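Local coordinates for hypothetical protein (Parabacteroides merdae, PDB 4OO3) that is a putative oxidoreductase that probably binds a nicotinamide adenine dinucleotide cofactor through its N-terminal Rossmann domain, its substrate and reaction being unknown, at residues H222-V227 with A299-I304; E244-N249 with D289-I294; G215-T220 with S432-A437. All coordinates share one frame; numbering follows the deposited sequence.

Contact 1: H222-V227 with A299-I304; sequences HLVDLV and AKVSVI
Leu223 and Val301 bring helix 222-227 down on strand 299-304, the two running nearly antiparallel at 155° between their N-to-C directions with the axes 8.7 Å apart at closest approach. Two residues one helical turn apart, Leu223 and Val227, point toward the strand, and Ala299, Val301 and Val303, alternate residues of the strand, point back. Val301 is the hub. Its CG1, set anti to its own carbonyl carbon (chi1 -57°), touches both residues, 3.8 Å from Leu223 CB and 4.0 Å from Val227 CG1. Its other methyl, CG2, is met by Val224 CG2 at 4.2 Å, the two side chains crossing at about a right angle, so that Val301 touches three helix residues. A helix laid on the face of a mixed beta sheet in this way is the alpha/beta layering of the C-terminal domain, with valines and an alanine on the strand giving a compact apolar surface for the helix. Leu223 has the longer reach needed further along the strand: its CD1 reaches Val303 CG2, 3.8 Å away, and also rests 3.4 Å from the carbonyl oxygen Ser302 O, a contact of packing only. At the other end the side chains are shorter, Val227 CG2 meeting Ala299 CB at 4.1 Å; the single methyl of Ala299 leaves room for the valine above it. No hydrogen bond joins the two segments, whose touching residues are all buried. Strands 183-190 and 282-294 flank the strand and widen the platform, Leu223 resting also on Ser187 and Val227 on Ile183 and Tyr292. Away from the strand, Asp225 forms a salt bridge with Arg152, while Val224 bridges from Val301 to Lys426 and Thr429 of helix 419-439.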
loop_
_atom_site.group_PDB
_atom_site.type_symbol
_atom_site.label_atom_id
_atom_site.label_comp_id
_atom_site.label_asym_id
_atom_site.label_seq_id
_atom_site.Cartn_x
_atom_site.Cartn_y
_atom_site.Cartn_z
ATOM N N HIS A 222 1.932 -3.258 1.937
ATOM C CA HIS A 222 0.487 -3.519 1.934
ATOM C C HIS A 222 0.135 -4.851 2.600
ATOM O O HIS A 222 -0.829 -4.926 3.367
ATOM C CB HIS A 222 -0.066 -3.562 0.512
ATOM C CG HIS A 222 -0.018 -2.255 -0.211
ATOM N ND1 HIS A 222 -0.484 -1.079 0.337
ATOM C CD2 HIS A 222 0.415 -1.944 -1.455
ATOM C CE1 HIS A 222 -0.330 -0.097 -0.533
ATOM N NE2 HIS A 222 0.216 -0.596 -1.629
ATOM N N LEU A 223 0.890 -5.905 2.285
ATOM C CA LEU A 223 0.524 -7.249 2.742
ATOM C C LEU A 223 0.773 -7.385 4.235
ATOM O O LEU A 223 -0.068 -7.906 4.959
ATOM C CB LEU A 223 1.260 -8.338 1.950
ATOM C CG LEU A 223 1.044 -8.321 0.434
ATOM C CD1 LEU A 223 1.767 -9.489 -0.220
ATOM C CD2 LEU A 223 -0.440 -8.347 0.077
ATOM N N VAL A 224 1.911 -6.875 4.690
ATOM C CA VAL A 224 2.251 -6.877 6.107
ATOM C C VAL A 224 1.220 -6.080 6.907
ATOM O O VAL A 224 0.798 -6.513 7.989
ATOM C CB VAL A 224 3.682 -6.335 6.337
ATOM C CG1 VAL A 224 3.915 -5.961 7.797
ATOM C CG2 VAL A 224 4.702 -7.373 5.895
ATOM N N ASP A 225 0.812 -4.931 6.364
ATOM C CA ASP A 225 -0.227 -4.106 6.969
ATOM C C ASP A 225 -1.544 -4.854 7.047
ATOM O O ASP A 225 -2.240 -4.761 8.046
ATOM C CB ASP A 225 -0.445 -2.814 6.179
ATOM C CG ASP A 225 -1.472 -1.892 6.841
ATOM O OD1 ASP A 225 -1.186 -1.396 7.947
ATOM O OD2 ASP A 225 -2.563 -1.670 6.261
ATOM N N LEU A 226 -1.889 -5.595 5.998
ATOM C CA LEU A 226 -3.130 -6.359 6.019
ATOM C C LEU A 226 -3.125 -7.435 7.102
ATOM O O LEU A 226 -4.138 -7.597 7.782
ATOM C CB LEU A 226 -3.448 -6.988 4.660
ATOM C CG LEU A 226 -4.020 -6.069 3.591
ATOM C CD1 LEU A 226 -4.499 -6.909 2.419
ATOM C CD2 LEU A 226 -5.151 -5.199 4.119
ATOM N N VAL A 227 -2.016 -8.163 7.282
ATOM C CA VAL A 227 -2.027 -9.226 8.304
ATOM C C VAL A 227 -2.237 -8.622 9.702
ATOM O O VAL A 227 -2.997 -9.168 10.484
ATOM C CB VAL A 227 -0.887 -10.309 8.216
ATOM C CG1 VAL A 227 -0.010 -10.167 6.986
ATOM C CG2 VAL A 227 -0.076 -10.430 9.502
ATOM N N ALA A 299 3.059 -15.830 9.819
ATOM C CA ALA A 299 2.509 -15.244 8.614
ATOM C C ALA A 299 3.515 -15.385 7.479
ATOM O O ALA A 299 4.720 -15.441 7.715
ATOM C CB ALA A 299 2.174 -13.781 8.850
ATOM N N LYS A 300 3.012 -15.454 6.252
ATOM C CA LYS A 300 3.861 -15.512 5.066
ATOM C C LYS A 300 3.333 -14.517 4.045
ATOM O O LYS A 300 2.165 -14.576 3.672
ATOM C CB LYS A 300 3.855 -16.923 4.477
ATOM C CG LYS A 300 4.333 -17.043 3.025
ATOM C CD LYS A 300 5.622 -17.838 2.889
ATOM C CE LYS A 300 5.963 -18.148 1.438
ATOM N NZ LYS A 300 4.936 -19.007 0.785
ATOM N N VAL A 301 4.186 -13.606 3.589
ATOM C CA VAL A 301 3.797 -12.699 2.516
ATOM C C VAL A 301 4.769 -12.800 1.357
ATOM O O VAL A 301 5.963 -13.026 1.555
ATOM C CB VAL A 301 3.684 -11.235 2.982
ATOM C CG1 VAL A 301 2.700 -11.125 4.136
ATOM C CG2 VAL A 301 5.040 -10.672 3.369
ATOM N N SER A 302 4.248 -12.614 0.148
ATOM C CA SER A 302 5.032 -12.800 -1.057
ATOM C C SER A 302 4.569 -11.870 -2.186
ATOM O O SER A 302 3.370 -11.623 -2.360
ATOM C CB SER A 302 4.924 -14.262 -1.493
ATOM O OG SER A 302 5.539 -14.463 -2.745
ATOM N N VAL A 303 5.537 -11.364 -2.952
ATOM C CA VAL A 303 5.262 -10.463 -4.066
ATOM C C VAL A 303 6.144 -10.827 -5.253
ATOM O O VAL A 303 7.358 -10.930 -5.118
ATOM C CB VAL A 303 5.516 -8.986 -3.697
ATOM C CG1 VAL A 303 5.266 -8.094 -4.906
ATOM C CG2 VAL A 303 4.628 -8.552 -2.533
ATOM N N ILE A 304 5.513 -11.025 -6.408
ATOM C CA ILE A 304 6.212 -11.220 -7.664
ATOM C C ILE A 304 5.811 -10.108 -8.641
ATOM O O ILE A 304 4.635 -9.769 -8.763
ATOM C CB ILE A 304 5.899 -12.604 -8.272
ATOM C CG1 ILE A 304 6.495 -13.704 -7.380
ATOM C CG2 ILE A 304 6.433 -12.698 -9.700
ATOM C CD1 ILE A 304 6.195 -15.122 -7.813
#

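Contact 2: E244-N249 with D289-I294; sequences ELIDAN and DIVYKI
Glu244 and Lys293 open an antiparallel pairing of strands 244-249 and 289-294 as a hydrogen-bonded pair, with Lys293 N to Glu244 O at 2.7 Å. The register then slips by one residue. Ile246 and Asp247 both face Val291, a classic beta bulge, and Val291 O is gripped by two donors from the same face of its carbonyl plane, Ile246 N at 2.9 Å and Asp247 N at 3.0 Å. Asp247 O takes Val291 N in return. Ile246, turned toward the partner strand by the bulge, places CB 3.9 Å from Val291 CG1, a contact well served by two beta-branched side chains. Asp289 can be followed outward. Its CB leaves on the face shared with Asn249, and the side chain touches Ser302 of the next strand; chi1 of 60° sets CG between its own backbone N and carbonyl carbon. Beyond it, OD1 reaches Asn249, lying 3.3 Å from Asn249 ND2 and equally far from Asn249 N, both weak hydrogen bonds. The two side chains lie side by side, pointing the same way, with amide and carboxylate planes 72° apart. Lys440 supplies the stronger partner on this face, bonding to Asn249 OD1 and forming a salt bridge with Asp247 OD1. On the opposite face Leu245, Ala248, Ile290 and Tyr292 are apolar or aromatic, Leu245 CD2 meeting Ile290 CG2 at 4.2 Å. Helix 419-439 covers Leu245, Ala248 and Ile290, helix 220-231 receives Tyr292, and strand 297-306 continues the sheet beyond strand 282-294, leaving strand 243-255 at its margin.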
loop_
_atom_site.group_PDB
_atom_site.type_symbol
_atom_site.label_atom_id
_atom_site.label_comp_id
_atom_site.label_asym_id
_atom_site.label_seq_id
_atom_site.Cartn_x
_atom_site.Cartn_y
_atom_site.Cartn_z
ATOM N N GLU A 244 9.068 -11.662 15.127
ATOM C CA GLU A 244 10.253 -12.481 14.950
ATOM C C GLU A 244 10.304 -12.897 13.491
ATOM O O GLU A 244 9.387 -13.559 13.001
ATOM C CB GLU A 244 10.173 -13.728 15.841
ATOM C CG GLU A 244 11.428 -14.596 15.829
ATOM C CD GLU A 244 11.228 -15.970 16.463
ATOM O OE1 GLU A 244 10.181 -16.222 17.096
ATOM O OE2 GLU A 244 12.133 -16.814 16.319
ATOM N N LEU A 245 11.368 -12.526 12.788
ATOM C CA LEU A 245 11.513 -12.972 11.405
ATOM C C LEU A 245 12.043 -14.386 11.380
ATOM O O LEU A 245 12.950 -14.732 12.133
ATOM C CB LEU A 245 12.418 -12.050 10.588
ATOM C CG LEU A 245 11.685 -10.808 10.086
ATOM C CD1 LEU A 245 11.783 -9.677 11.098
ATOM C CD2 LEU A 245 12.234 -10.382 8.740
ATOM N N ILE A 246 11.464 -15.189 10.497
ATOM C CA ILE A 246 11.792 -16.592 10.381
ATOM C C ILE A 246 12.578 -16.840 9.097
ATOM O O ILE A 246 13.632 -17.464 9.132
ATOM C CB ILE A 246 10.506 -17.437 10.394
ATOM C CG1 ILE A 246 9.710 -17.178 11.680
ATOM C CG2 ILE A 246 10.821 -18.916 10.228
ATOM C CD1 ILE A 246 10.450 -17.493 12.963
ATOM N N ASP A 247 12.078 -16.351 7.966
ATOM C CA ASP A 247 12.749 -16.576 6.690
ATOM C C ASP A 247 12.432 -15.468 5.700
ATOM O O ASP A 247 11.379 -14.826 5.788
ATOM C CB ASP A 247 12.331 -17.926 6.108
ATOM C CG ASP A 247 13.223 -18.378 4.964
ATOM O OD1 ASP A 247 14.405 -17.980 4.912
ATOM O OD2 ASP A 247 12.738 -19.149 4.111
ATOM N N ALA A 248 13.347 -15.246 4.761
ATOM C CA ALA A 248 13.152 -14.232 3.744
ATOM C C ALA A 248 13.975 -14.530 2.506
ATOM O O ALA A 248 15.109 -15.000 2.606
ATOM C CB ALA A 248 13.503 -12.858 4.301
ATOM N N ASN A 249 13.395 -14.259 1.339
ATOM C CA ASN A 249 14.084 -14.428 0.069
ATOM C C ASN A 249 13.844 -13.243 -0.848
ATOM O O ASN A 249 12.822 -12.559 -0.742
ATOM C CB ASN A 249 13.635 -15.714 -0.618
ATOM C CG ASN A 249 13.956 -16.947 0.202
ATOM O OD1 ASN A 249 15.088 -17.429 0.198
ATOM N ND2 ASN A 249 12.972 -17.453 0.918
ATOM N N ASP A 289 9.796 -12.611 -0.613
ATOM C CA ASP A 289 8.808 -13.091 0.335
ATOM C C ASP A 289 9.344 -13.072 1.758
ATOM O O ASP A 289 10.547 -12.972 1.977
ATOM C CB ASP A 289 8.265 -14.476 -0.051
ATOM C CG ASP A 289 9.334 -15.551 -0.122
ATOM O OD1 ASP A 289 10.427 -15.390 0.455
ATOM O OD2 ASP A 289 9.058 -16.590 -0.752
ATOM N N ILE A 290 8.431 -13.130 2.721
ATOM C CA ILE A 290 8.786 -13.057 4.134
ATOM C C ILE A 290 7.946 -14.057 4.905
ATOM O O ILE A 290 6.726 -14.115 4.718
ATOM C CB ILE A 290 8.514 -11.659 4.741
ATOM C CG1 ILE A 290 8.888 -10.546 3.753
ATOM C CG2 ILE A 290 9.247 -11.511 6.078
ATOM C CD1 ILE A 290 8.601 -9.139 4.247
ATOM N N VAL A 291 8.607 -14.851 5.745
ATOM C CA VAL A 291 7.929 -15.612 6.781
ATOM C C VAL A 291 8.339 -15.013 8.117
ATOM O O VAL A 291 9.523 -14.826 8.387
ATOM C CB VAL A 291 8.268 -17.114 6.740
ATOM C CG1 VAL A 291 7.565 -17.854 7.871
ATOM C CG2 VAL A 291 7.843 -17.705 5.414
ATOM N N TYR A 292 7.348 -14.690 8.936
ATOM C CA TYR A 292 7.594 -14.097 10.234
ATOM C C TYR A 292 6.500 -14.477 11.215
ATOM O O TYR A 292 5.388 -14.841 10.818
ATOM C CB TYR A 292 7.680 -12.576 10.118
ATOM C CG TYR A 292 6.417 -11.899 9.611
ATOM C CD1 TYR A 292 6.122 -11.860 8.253
ATOM C CD2 TYR A 292 5.529 -11.276 10.488
ATOM C CE1 TYR A 292 4.974 -11.235 7.785
ATOM C CE2 TYR A 292 4.381 -10.647 10.028
ATOM C CZ TYR A 292 4.108 -10.628 8.675
ATOM O OH TYR A 292 2.968 -10.007 8.201
ATOM N N LYS A 293 6.824 -14.385 12.496
ATOM C CA LYS A 293 5.836 -14.571 13.545
ATOM C C LYS A 293 5.409 -13.210 14.067
ATOM O O LYS A 293 6.249 -12.347 14.334
ATOM C CB LYS A 293 6.391 -15.442 14.668
ATOM C CG LYS A 293 6.436 -16.908 14.287
ATOM C CD LYS A 293 7.018 -17.786 15.377
ATOM C CE LYS A 293 6.727 -19.249 15.075
ATOM N NZ LYS A 293 7.633 -20.170 15.807
ATOM N N ILE A 294 4.097 -13.021 14.170
ATOM C CA ILE A 294 3.517 -11.825 14.753
ATOM C C ILE A 294 2.630 -12.273 15.914
ATOM O O ILE A 294 1.598 -12.913 15.705
ATOM C CB ILE A 294 2.741 -10.974 13.715
ATOM C CG1 ILE A 294 1.851 -9.950 14.428
ATOM C CG2 ILE A 294 1.894 -11.842 12.798
ATOM C CD1 ILE A 294 1.388 -8.817 13.546
#

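Contact 3: G215-T220 with S432-A437; sequences GIVDVT and SALDMA
Ile216 sends both branches of its side chain onto helix 432-437. CG1 stands anti to the backbone N (chi1 -165°) and the chain stays extended through chi2 (173°), which carries CD1 out to the helix surface, 3.9 Å from Ala433 CB and 4.0 Å from Ala437 CB. These two alanines are one turn apart, and their small side chains let the isoleucine tip come close to the helix. The shorter branch, CG2, meets Leu434 CD1 at 3.7 Å. Here the loop between helix 209-212 and helix 220-231 packs on the last long helix of the C-terminal domain, 419-439, by apolar contacts alone. In Leu434, CG lies anti to the backbone N and chi2 of 61° places CD1 against Ile216 CG2, while the adjacent Val217 brings CG1 to 3.9 Å from Leu434 CB, the valine and leucine side chains crossing obliquely. An alanine in place of Ile216 would probably open a gap in front of Ala433 and Ala437 and leave Leu434 CD1 without its methyl partner. The backbone oxygen of Ile216 is taken up within the loop segment: Thr220 OG1 donates to Ile216 O at 2.6 Å from well above the carbonyl plane. Ile290 of strand 282-294 touches both Ile216 and Ala433.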
loop_
_atom_site.group_PDB
_atom_site.type_symbol
_atom_site.label_atom_id
_atom_site.label_comp_id
_atom_site.label_asym_id
_atom_site.label_seq_id
_atom_site.Cartn_x
_atom_site.Cartn_y
_atom_site.Cartn_z
ATOM N N GLY A 215 11.748 -5.356 -4.143
ATOM C CA GLY A 215 10.401 -5.940 -4.123
ATOM C C GLY A 215 9.936 -6.324 -2.724
ATOM O O GLY A 215 8.770 -6.140 -2.365
ATOM N N ILE A 216 10.871 -6.838 -1.931
ATOM C CA ILE A 216 10.581 -7.331 -0.591
ATOM C C ILE A 216 10.201 -6.222 0.418
ATOM O O ILE A 216 9.691 -6.528 1.492
ATOM C CB ILE A 216 11.764 -8.201 -0.076
ATOM C CG1 ILE A 216 11.366 -9.037 1.141
ATOM C CG2 ILE A 216 12.983 -7.347 0.254
ATOM C CD1 ILE A 216 12.445 -10.008 1.564
ATOM N N VAL A 217 10.421 -4.949 0.079
ATOM C CA VAL A 217 10.091 -3.838 0.996
ATOM C C VAL A 217 8.998 -2.905 0.462
ATOM O O VAL A 217 8.582 -1.977 1.152
ATOM C CB VAL A 217 11.345 -2.992 1.360
ATOM C CG1 VAL A 217 12.499 -3.893 1.780
ATOM C CG2 VAL A 217 11.770 -2.073 0.217
ATOM N N ASP A 218 8.531 -3.170 -0.753
ATOM C CA ASP A 218 7.654 -2.254 -1.475
ATOM C C ASP A 218 6.185 -2.697 -1.332
ATOM O O ASP A 218 5.513 -2.295 -0.395
ATOM C CB ASP A 218 8.130 -2.160 -2.931
ATOM C CG ASP A 218 7.320 -1.187 -3.766
ATOM O OD1 ASP A 218 6.551 -0.400 -3.170
ATOM O OD2 ASP A 218 7.477 -1.204 -5.018
ATOM N N VAL A 219 5.694 -3.545 -2.228
ATOM C CA VAL A 219 4.296 -3.993 -2.168
ATOM C C VAL A 219 4.026 -4.805 -0.902
ATOM O O VAL A 219 2.896 -4.828 -0.438
ATOM C CB VAL A 219 3.906 -4.789 -3.444
ATOM C CG1 VAL A 219 2.613 -5.585 -3.275
ATOM C CG2 VAL A 219 3.779 -3.841 -4.621
ATOM N N THR A 220 5.056 -5.454 -0.343
ATOM C CA THR A 220 4.912 -6.209 0.917
ATOM C C THR A 220 4.388 -5.326 2.051
ATOM O O THR A 220 3.756 -5.809 2.995
ATOM C CB THR A 220 6.254 -6.796 1.408
ATOM O OG1 THR A 220 7.220 -5.742 1.514
ATOM C CG2 THR A 220 6.773 -7.879 0.463
ATOM N N SER A 432 13.749 -5.518 8.010
ATOM C CA SER A 432 14.457 -6.651 8.618
ATOM C C SER A 432 14.545 -7.844 7.670
ATOM O O SER A 432 15.552 -8.555 7.650
ATOM C CB SER A 432 13.776 -7.091 9.916
ATOM O OG SER A 432 13.892 -6.087 10.905
ATOM N N ALA A 433 13.487 -8.062 6.895
ATOM C CA ALA A 433 13.452 -9.149 5.925
ATOM C C ALA A 433 14.463 -8.914 4.805
ATOM O O ALA A 433 15.100 -9.857 4.332
ATOM C CB ALA A 433 12.047 -9.307 5.357
ATOM N N LEU A 434 14.619 -7.660 4.386
ATOM C CA LEU A 434 15.615 -7.333 3.367
ATOM C C LEU A 434 17.005 -7.762 3.817
ATOM O O LEU A 434 17.748 -8.357 3.051
ATOM C CB LEU A 434 15.610 -5.839 3.045
ATOM C CG LEU A 434 16.627 -5.370 2.002
ATOM C CD1 LEU A 434 16.382 -6.045 0.659
ATOM C CD2 LEU A 434 16.586 -3.859 1.863
ATOM N N ASP A 435 17.347 -7.453 5.062
ATOM C CA ASP A 435 18.643 -7.831 5.640
ATOM C C ASP A 435 18.830 -9.348 5.730
ATOM O O ASP A 435 19.883 -9.868 5.369
ATOM C CB ASP A 435 18.812 -7.200 7.027
ATOM C CG ASP A 435 19.031 -5.696 6.965
ATOM O OD1 ASP A 435 19.343 -5.174 5.870
ATOM O OD2 ASP A 435 18.898 -5.028 8.014
HETATM N N MSE A 436 17.806 -10.046 6.213
HETATM C CA MSE A 436 17.826 -11.510 6.291
HETATM C C MSE A 436 17.979 -12.092 4.909
HETATM O O MSE A 436 18.813 -12.971 4.691
HETATM C CB MSE A 436 16.529 -11.998 6.943
HETATM C CG MSE A 436 16.367 -13.513 6.848
HETATM SE SE MSE A 436 14.972 -14.097 8.107
HETATM C CE MSE A 436 16.050 -13.919 9.744
ATOM N N ALA A 437 17.188 -11.594 3.961
ATOM C CA ALA A 437 17.254 -12.058 2.577
ATOM C C ALA A 437 18.640 -11.849 1.979
ATOM O O ALA A 437 19.122 -12.683 1.222
ATOM C CB ALA A 437 16.205 -11.352 1.733
#

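The three contacts lie with their centres about 10 Å from one another; contacts 1 and 2 share one sheet, against which the loop and helix of contact 3 pack. Contacts 1 and 2 are joined by neighbouring strands: Ala299 N to Tyr292 O and Val301 O to Ile290 N, both 2.7 Å, are probable hydrogen bonds. Contact 3 meets contact 2 where Leu245 CD2 comes 3.2 Å from Ala433 N, and meets contact 1 where Val303 CG2 lies 3.7 Å from Val219 CG1. Along the chain, contact 2 is nested within the loop closed by contact 1, and that within contact 3. A salt bridge from Asp218 to Lys119 ties contact 3 to the Rossmann-family part of the chain.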